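Local coordinates for protein transcriptional regulator KdgR (PDB 5Y6I) that probably binds DNA and regulates transcription as a member of the IclR family of bacterial regulators, at residues A[104-116]-A[224-236]. Numbering follows the deposited sequence.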
loop_
_atom_site.group_PDB
_atom_site.type_symbol
_atom_site.label_atom_id
_atom_site.label_comp_id
_atom_site.label_asym_id
_atom_site.label_seq_id
_atom_site.Cartn_x
_atom_site.Cartn_y
_atom_site.Cartn_z
ATOM N N LEU A 104 -15.365 -15.134 12.329
ATOM C CA LEU A 104 -15.173 -16.444 11.723
ATOM C C LEU A 104 -15.038 -17.507 12.797
ATOM O O LEU A 104 -15.541 -18.626 12.646
ATOM C CB LEU A 104 -13.942 -16.449 10.825
ATOM C CG LEU A 104 -13.756 -17.774 10.077
ATOM C CD1 LEU A 104 -14.811 -17.910 8.996
ATOM C CD2 LEU A 104 -12.365 -17.858 9.473
ATOM N N ARG A 105 -14.370 -17.172 13.899
ATOM C CA ARG A 105 -14.304 -18.116 15.004
ATOM C C ARG A 105 -15.700 -18.447 15.516
ATOM O O ARG A 105 -16.006 -19.609 15.789
ATOM C CB ARG A 105 -13.425 -17.549 16.119
ATOM C CG ARG A 105 -13.216 -18.482 17.311
ATOM C CD ARG A 105 -14.234 -18.170 18.382
ATOM N NE ARG A 105 -14.577 -16.740 18.450
ATOM C CZ ARG A 105 -14.014 -15.865 19.286
ATOM N NH1 ARG A 105 -13.057 -16.265 20.117
ATOM N NH2 ARG A 105 -14.392 -14.584 19.283
ATOM N N ASP A 106 -16.574 -17.445 15.626
ATOM C CA ASP A 106 -17.865 -17.679 16.262
ATOM C C ASP A 106 -18.808 -18.496 15.386
ATOM O O ASP A 106 -19.717 -19.149 15.912
ATOM C CB ASP A 106 -18.516 -16.349 16.635
ATOM C CG ASP A 106 -17.741 -15.607 17.690
ATOM O OD1 ASP A 106 -16.858 -16.232 18.318
ATOM O OD2 ASP A 106 -17.999 -14.404 17.887
ATOM N N VAL A 107 -18.624 -18.480 14.065
ATOM C CA VAL A 107 -19.496 -19.280 13.209
ATOM C C VAL A 107 -19.008 -20.722 13.095
ATOM O O VAL A 107 -19.822 -21.642 13.002
ATOM C CB VAL A 107 -19.644 -18.651 11.813
ATOM C CG1 VAL A 107 -20.582 -17.460 11.869
ATOM C CG2 VAL A 107 -18.308 -18.249 11.288
ATOM N N LEU A 108 -17.700 -20.941 13.095
ATOM C CA LEU A 108 -17.159 -22.290 13.060
ATOM C C LEU A 108 -17.013 -22.906 14.437
ATOM O O LEU A 108 -16.963 -24.138 14.543
ATOM C CB LEU A 108 -15.793 -22.289 12.378
ATOM C CG LEU A 108 -15.805 -21.655 10.989
ATOM C CD1 LEU A 108 -14.409 -21.588 10.418
ATOM C CD2 LEU A 108 -16.707 -22.482 10.083
ATOM N N ASN A 109 -16.964 -22.081 15.481
ATOM C CA ASN A 109 -16.455 -22.483 16.786
ATOM C C ASN A 109 -15.195 -23.329 16.625
ATOM O O ASN A 109 -15.070 -24.423 17.172
ATOM C CB ASN A 109 -17.507 -23.223 17.603
ATOM C CG ASN A 109 -17.178 -23.239 19.094
ATOM O OD1 ASN A 109 -16.368 -22.437 19.571
ATOM N ND2 ASN A 109 -17.805 -24.150 19.833
ATOM N N GLU A 110 -14.266 -22.821 15.820
ATOM C CA GLU A 110 -12.951 -23.418 15.675
ATOM C C GLU A 110 -11.913 -22.322 15.844
ATOM O O GLU A 110 -12.186 -21.148 15.580
ATOM C CB GLU A 110 -12.790 -24.132 14.312
ATOM C CG GLU A 110 -13.966 -25.031 13.934
ATOM C CD GLU A 110 -13.662 -26.510 14.185
ATOM O OE1 GLU A 110 -12.705 -26.776 14.949
ATOM O OE2 GLU A 110 -14.386 -27.401 13.657
ATOM N N THR A 111 -10.726 -22.701 16.310
ATOM C CA THR A 111 -9.686 -21.705 16.547
ATOM C C THR A 111 -9.173 -21.163 15.216
ATOM O O THR A 111 -8.704 -21.927 14.365
ATOM C CB THR A 111 -8.556 -22.313 17.378
ATOM O OG1 THR A 111 -9.103 -22.793 18.608
ATOM C CG2 THR A 111 -7.501 -21.264 17.711
ATOM N N CYS A 112 -9.285 -19.846 15.028
ATOM C CA CYS A 112 -8.749 -19.149 13.860
ATOM C C CYS A 112 -7.607 -18.248 14.302
ATOM O O CYS A 112 -7.635 -17.706 15.414
ATOM C CB CYS A 112 -9.809 -18.299 13.154
ATOM S SG CYS A 112 -11.370 -19.165 12.857
ATOM N N PHE A 113 -6.595 -18.106 13.443
ATOM C CA PHE A 113 -5.447 -17.269 13.771
ATOM C C PHE A 113 -4.979 -16.474 12.554
ATOM O O PHE A 113 -5.263 -16.819 11.400
ATOM C CB PHE A 113 -4.279 -18.089 14.363
ATOM C CG PHE A 113 -3.766 -19.224 13.484
ATOM C CD1 PHE A 113 -2.605 -19.074 12.733
ATOM C CD2 PHE A 113 -4.381 -20.473 13.503
ATOM C CE1 PHE A 113 -2.107 -20.148 11.964
ATOM C CE2 PHE A 113 -3.894 -21.542 12.747
ATOM C CZ PHE A 113 -2.764 -21.383 11.978
ATOM N N LEU A 114 -4.288 -15.373 12.835
ATOM C CA LEU A 114 -3.681 -14.543 11.803
ATOM C C LEU A 114 -2.166 -14.619 11.944
ATOM O O LEU A 114 -1.628 -14.485 13.051
ATOM C CB LEU A 114 -4.152 -13.092 11.902
ATOM C CG LEU A 114 -3.880 -12.198 10.681
ATOM C CD1 LEU A 114 -4.814 -12.551 9.525
ATOM C CD2 LEU A 114 -4.047 -10.739 11.056
ATOM N N ALA A 115 -1.492 -14.861 10.827
ATOM C CA ALA A 115 -0.043 -14.872 10.772
ATOM C C ALA A 115 0.427 -13.889 9.715
ATOM O O ALA A 115 -0.240 -13.689 8.695
ATOM C CB ALA A 115 0.495 -16.257 10.452
ATOM N N VAL A 116 1.578 -13.271 9.981
ATOM C CA VAL A 116 2.279 -12.420 9.025
ATOM C C VAL A 116 3.681 -12.977 8.825
ATOM O O VAL A 116 4.127 -13.869 9.545
ATOM C CB VAL A 116 2.350 -10.955 9.487
ATOM C CG1 VAL A 116 0.930 -10.406 9.805
ATOM C CG2 VAL A 116 3.298 -10.846 10.697
ATOM N N ALA A 224 -0.519 -9.679 2.815
ATOM C CA ALA A 224 -0.520 -8.958 4.080
ATOM C C ALA A 224 -0.415 -9.905 5.257
ATOM O O ALA A 224 0.314 -9.635 6.220
ATOM C CB ALA A 224 -1.804 -8.128 4.220
ATOM N N ALA A 225 -1.143 -11.011 5.177
ATOM C CA ALA A 225 -1.232 -11.990 6.245
ATOM C C ALA A 225 -1.787 -13.282 5.657
ATOM O O ALA A 225 -2.136 -13.355 4.473
ATOM C CB ALA A 225 -2.108 -11.478 7.393
ATOM N N VAL A 226 -1.838 -14.315 6.504
ATOM C CA VAL A 226 -2.540 -15.558 6.222
ATOM C C VAL A 226 -3.490 -15.808 7.379
ATOM O O VAL A 226 -3.122 -15.617 8.545
ATOM C CB VAL A 226 -1.575 -16.743 6.039
ATOM C CG1 VAL A 226 -2.353 -18.039 5.698
ATOM C CG2 VAL A 226 -0.578 -16.427 4.949
ATOM N N LEU A 227 -4.720 -16.190 7.057
ATOM C CA LEU A 227 -5.744 -16.461 8.051
ATOM C C LEU A 227 -6.098 -17.935 7.951
ATOM O O LEU A 227 -6.156 -18.495 6.851
ATOM C CB LEU A 227 -6.980 -15.576 7.834
ATOM C CG LEU A 227 -7.822 -15.288 9.079
ATOM C CD1 LEU A 227 -8.637 -14.015 8.855
ATOM C CD2 LEU A 227 -8.740 -16.449 9.446
ATOM N N THR A 228 -6.347 -18.557 9.097
ATOM C CA THR A 228 -6.174 -19.994 9.213
ATOM C C THR A 228 -7.094 -20.561 10.279
ATOM O O THR A 228 -7.158 -20.022 11.390
ATOM C CB THR A 228 -4.737 -20.283 9.593
ATOM O OG1 THR A 228 -4.358 -19.260 10.508
ATOM C CG2 THR A 228 -3.823 -20.189 8.430
ATOM N N VAL A 229 -7.760 -21.668 9.956
ATOM C CA VAL A 229 -8.656 -22.361 10.871
ATOM C C VAL A 229 -8.028 -23.698 11.240
ATOM O O VAL A 229 -7.367 -24.343 10.418
ATOM C CB VAL A 229 -10.045 -22.561 10.233
ATOM C CG1 VAL A 229 -10.953 -23.411 11.140
ATOM C CG2 VAL A 229 -10.688 -21.207 9.923
ATOM N N VAL A 230 -8.239 -24.135 12.480
ATOM C CA VAL A 230 -7.496 -25.289 12.959
ATOM C C VAL A 230 -8.298 -26.012 14.036
ATOM O O VAL A 230 -9.088 -25.402 14.763
ATOM C CB VAL A 230 -6.096 -24.827 13.436
ATOM C CG1 VAL A 230 -6.226 -23.830 14.560
ATOM C CG2 VAL A 230 -5.206 -26.005 13.808
ATOM N N GLY A 231 -8.107 -27.340 14.108
ATOM C CA GLY A 231 -8.883 -28.202 14.966
ATOM C C GLY A 231 -8.712 -29.671 14.630
ATOM O O GLY A 231 -8.557 -30.053 13.473
ATOM N N PRO A 232 -8.766 -30.535 15.644
ATOM C CA PRO A 232 -8.563 -31.973 15.406
ATOM C C PRO A 232 -9.616 -32.590 14.486
ATOM O O PRO A 232 -10.728 -32.082 14.339
ATOM C CB PRO A 232 -8.641 -32.582 16.818
ATOM C CG PRO A 232 -8.340 -31.460 17.743
ATOM C CD PRO A 232 -8.948 -30.243 17.075
ATOM N N ALA A 233 -9.253 -33.755 13.919
ATOM C CA ALA A 233 -9.975 -34.358 12.793
ATOM C C ALA A 233 -11.439 -34.648 13.105
ATOM O O ALA A 233 -12.297 -34.509 12.221
ATOM C CB ALA A 233 -9.279 -35.653 12.356
ATOM N N SER A 234 -11.726 -35.093 14.333
ATOM C CA SER A 234 -13.069 -35.384 14.828
ATOM C C SER A 234 -14.079 -34.285 14.514
ATOM O O SER A 234 -14.948 -34.482 13.657
ATOM C CB SER A 234 -13.020 -35.694 16.335
ATOM O OG SER A 234 -12.191 -34.821 17.088
ATOM N N ILE A 235 -13.988 -33.130 15.173
ATOM C CA ILE A 235 -15.019 -32.121 14.942
ATOM C C ILE A 235 -14.820 -31.430 13.598
ATOM O O ILE A 235 -15.789 -31.198 12.870
ATOM C CB ILE A 235 -15.079 -31.100 16.096
ATOM C CG1 ILE A 235 -16.379 -30.286 16.021
ATOM C CG2 ILE A 235 -13.867 -30.164 16.091
ATOM C CD1 ILE A 235 -17.624 -31.055 16.435
ATOM N N PHE A 236 -13.575 -31.108 13.238
ATOM C CA PHE A 236 -13.274 -30.239 12.104
ATOM C C PHE A 236 -12.777 -31.062 10.922
ATOM O O PHE A 236 -11.705 -31.677 10.990
ATOM C CB PHE A 236 -12.235 -29.179 12.478
ATOM C CG PHE A 236 -11.905 -28.213 11.350
ATOM C CD1 PHE A 236 -10.632 -27.676 11.233
ATOM C CD2 PHE A 236 -12.865 -27.841 10.414
ATOM C CE1 PHE A 236 -10.312 -26.797 10.201
ATOM C CE2 PHE A 236 -12.549 -26.965 9.385
ATOM C CZ PHE A 236 -11.271 -26.443 9.280
#
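Phe113 and Thr228 face each other on neighbouring antiparallel strands, 111-118 and 223-232, of the five-stranded sheet in the GAF-like C-terminal domain of an IclR-family regulator. Strand 223-232 is central, with 209-217 along its other edge. Ala115 and Val226 form a regular hydrogen-bonded pair: Ala115 N to Val226 O is 2.9 Å and nearly straight at 171°, and Val226 N returns a bond to Ala115 O. The Phe113 pair is less even. Phe113 N reaches Thr228 O at 2.9 Å, but the return bond from Thr228 N is weak. A chi1 of 57° puts Phe113 CG between the backbone N and the carbonyl carbon, which brings the ring across Thr228. Thr228 CB lies over one face of the Phe113 ring, 3.5 Å from its centroid, a CH-pi contact; the exact placing of Thr228 OG1 over this face is doubtful. Val230 CG1 meets the ring edge at CE2. Helix 150-158 packs on this side through Thr151.

On the other face of these two strands, Cys112, Leu114, Leu227 and Val229 form an apolar layer against helices 93-108 and 244-258. Val229 CG2 touches Cys112 SG at 3.6 Å and Leu104 CD2 at 3.8 Å. Leu108 CD1 closes on the same methyl. Leu114 CD1 rests on Ala225 CB. Beyond the helix end, the Glu110 chain bends at chi2 and brings OE2 beside Phe236 CB, with carboxylate and ring planes 51° apart. Glu110 OE1 has a long, weak ion pair with Arg132. Glu110 CB lies 3.7 Å from Val229 CG1.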